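Long-range contact in B-agarase (Saccharophagus degradans, PDB 4BQ2), which probably releases short oligosaccharides from agarose chain ends by hydrolysing beta-linkages, as an exo-acting family 50 glycoside hydrolase: residues 491-496 and 605-610. Sequence-based numbering, arbitrary orientation.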
loop_
_atom_site.group_PDB
_atom_site.type_symbol
_atom_site.label_atom_id
_atom_site.label_comp_id
_atom_site.label_asym_id
_atom_site.label_seq_id
_atom_site.Cartn_x
_atom_site.Cartn_y
_atom_site.Cartn_z
ATOM N N GLU A 491 -3.402 -3.523 -8.262
ATOM C CA GLU A 491 -2.182 -4.237 -7.836
ATOM C C GLU A 491 -2.216 -5.740 -8.166
ATOM O O GLU A 491 -1.942 -6.609 -7.327
ATOM C CB GLU A 491 -1.950 -4.003 -6.333
ATOM C CG GLU A 491 -1.756 -2.526 -5.997
ATOM C CD GLU A 491 -1.312 -2.291 -4.562
ATOM O OE1 GLU A 491 -1.218 -3.274 -3.797
ATOM O OE2 GLU A 491 -1.046 -1.114 -4.209
ATOM N N LYS A 492 -2.531 -6.043 -9.422
ATOM C CA LYS A 492 -2.527 -7.415 -9.895
ATOM C C LYS A 492 -1.086 -7.878 -10.015
ATOM O O LYS A 492 -0.194 -7.092 -10.322
ATOM C CB LYS A 492 -3.260 -7.514 -11.250
ATOM C CG LYS A 492 -4.707 -6.976 -11.195
ATOM C CD LYS A 492 -5.534 -7.426 -12.418
ATOM C CE LYS A 492 -5.976 -8.879 -12.234
ATOM N NZ LYS A 492 -6.975 -9.083 -11.124
ATOM N N SER A 493 -0.858 -9.155 -9.744
ATOM C CA SER A 493 0.492 -9.720 -9.855
ATOM C C SER A 493 0.856 -10.054 -11.306
ATOM O O SER A 493 0.836 -11.229 -11.710
ATOM C CB SER A 493 0.612 -10.959 -8.959
ATOM O OG SER A 493 0.554 -10.575 -7.575
ATOM N N PHE A 494 1.220 -9.024 -12.074
ATOM C CA PHE A 494 1.575 -9.192 -13.478
ATOM C C PHE A 494 3.025 -9.677 -13.637
ATOM O O PHE A 494 3.440 -10.056 -14.733
ATOM C CB PHE A 494 1.419 -7.871 -14.242
ATOM C CG PHE A 494 0.040 -7.611 -14.725
ATOM C CD1 PHE A 494 -0.476 -8.295 -15.819
ATOM C CD2 PHE A 494 -0.746 -6.625 -14.111
ATOM C CE1 PHE A 494 -1.762 -8.022 -16.280
ATOM C CE2 PHE A 494 -2.024 -6.356 -14.562
ATOM C CZ PHE A 494 -2.538 -7.043 -15.643
ATOM N N GLY A 495 3.800 -9.629 -12.555
ATOM C CA GLY A 495 5.189 -10.140 -12.551
ATOM C C GLY A 495 6.090 -9.172 -11.797
ATOM O O GLY A 495 6.067 -7.975 -12.074
ATOM N N ARG A 496 6.908 -9.698 -10.880
ATOM C CA ARG A 496 7.778 -8.907 -9.990
ATOM C C ARG A 496 9.134 -8.600 -10.639
ATOM O O ARG A 496 9.568 -9.345 -11.495
ATOM C CB ARG A 496 8.052 -9.679 -8.678
ATOM C CG ARG A 496 6.814 -9.898 -7.801
ATOM C CD ARG A 496 7.190 -10.461 -6.420
ATOM N NE ARG A 496 8.264 -9.674 -5.811
ATOM C CZ ARG A 496 8.118 -8.798 -4.813
ATOM N NH1 ARG A 496 6.936 -8.603 -4.241
ATOM N NH2 ARG A 496 9.182 -8.130 -4.361
ATOM N N PRO A 605 1.564 -1.357 -8.971
ATOM C CA PRO A 605 2.538 -1.087 -7.908
ATOM C C PRO A 605 3.957 -1.242 -8.439
ATOM O O PRO A 605 4.151 -1.730 -9.576
ATOM C CB PRO A 605 2.255 -2.193 -6.889
ATOM C CG PRO A 605 1.711 -3.340 -7.699
ATOM C CD PRO A 605 1.170 -2.777 -9.023
ATOM N N ASP A 606 4.949 -0.871 -7.640
ATOM C CA ASP A 606 6.339 -1.051 -8.079
ATOM C C ASP A 606 6.768 -2.508 -8.273
ATOM O O ASP A 606 7.665 -2.801 -9.042
ATOM C CB ASP A 606 7.299 -0.242 -7.210
ATOM C CG ASP A 606 7.497 -0.819 -5.836
ATOM O OD1 ASP A 606 6.671 -1.615 -5.339
ATOM O OD2 ASP A 606 8.527 -0.463 -5.238
ATOM N N TRP A 607 6.089 -3.429 -7.608
ATOM C CA TRP A 607 6.390 -4.853 -7.752
ATOM C C TRP A 607 5.539 -5.522 -8.825
ATOM O O TRP A 607 5.517 -6.756 -8.959
ATOM C CB TRP A 607 6.268 -5.558 -6.373
ATOM C CG TRP A 607 4.997 -5.210 -5.608
ATOM C CD1 TRP A 607 4.854 -4.234 -4.662
ATOM C CD2 TRP A 607 3.703 -5.842 -5.738
ATOM N NE1 TRP A 607 3.560 -4.221 -4.199
ATOM C CE2 TRP A 607 2.835 -5.195 -4.836
ATOM C CE3 TRP A 607 3.205 -6.892 -6.528
ATOM C CZ2 TRP A 607 1.475 -5.555 -4.691
ATOM C CZ3 TRP A 607 1.832 -7.268 -6.387
ATOM C CH2 TRP A 607 0.989 -6.584 -5.462
ATOM N N GLY A 608 4.811 -4.723 -9.600
ATOM C CA GLY A 608 3.947 -5.299 -10.595
ATOM C C GLY A 608 3.802 -4.437 -11.829
ATOM O O GLY A 608 2.688 -4.273 -12.349
ATOM N N MET A 609 4.900 -3.863 -12.316
ATOM C CA MET A 609 4.779 -3.088 -13.558
ATOM C C MET A 609 5.849 -3.400 -14.641
ATOM O O MET A 609 6.529 -2.472 -15.127
ATOM C CB MET A 609 4.746 -1.589 -13.247
ATOM C CG MET A 609 5.911 -1.107 -12.379
ATOM S SD MET A 609 5.759 0.637 -11.903
ATOM C CE MET A 609 6.191 1.525 -13.412
ATOM N N PRO A 610 5.977 -4.670 -15.043
ATOM C CA PRO A 610 6.866 -4.950 -16.176
ATOM C C PRO A 610 6.422 -4.121 -17.377
ATOM O O PRO A 610 5.202 -3.905 -17.566
ATOM C CB PRO A 610 6.619 -6.428 -16.482
ATOM C CG PRO A 610 5.779 -6.970 -15.385
ATOM C CD PRO A 610 5.100 -5.809 -14.730
HETATM O O HOH W 1 0.028 -4.560 -11.336
HETATM O O HOH W 2 3.690 -8.915 -9.723
#
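Two loops of the (beta/alpha)8-barrel characteristic of clan GH-A, to which family 50 belongs, meet at Glu-491 and Trp-607; a glycerol, probably from the crystallisation liquor, lies about 3 Å from the Glu-491 side chain. One follows strand 483-488; the other makes a type I turn from Pro-605 to Gly-608. Glu-491 runs past the pyrrolidine of Pro-605, CG to CG 3.9 Å. Its OE1 comes within 3.6 Å of Trp-607 CZ2, the carboxylate plane 83° from the indole. That carboxylate is held by Trp-451 through OE1 and Asn-627 through OE2, and OE2 lies close to Glu-652, at the end of strand 648-652. The indole lies over Pro-605, whose CG sits 3.5 Å from the ring plane above its centre; chi1 of 47°, with CG between the backbone N and carbonyl carbon, folds the ring back over the turn. Ser-493 OG, which accepts a hydrogen bond from the backbone N of Phe-450, meets the ring edge at CZ3. Beyond its bend at chi3, Arg-496 places its guanidinium nearly parallel to the indole, 6° between planes, but displaced so that Trp-607 CB lies over its face; NE pairs with Asp-498. Two waters join the backbones: one donates to Lys-492 O and Gly-608 O, the other accepts from Gly-495 N and donates to Trp-607 O, each 2.9 Å from the water oxygen. Trp-607 O also receives a CA-H...O contact from Arg-496 CA at 3.3 Å. Direct contact is thus chiefly van der Waals, with water satisfying backbone polar groups, and the closely spaced Glu-491 and Glu-652 are consistent with the paired carboxylates of a retaining glycosidase.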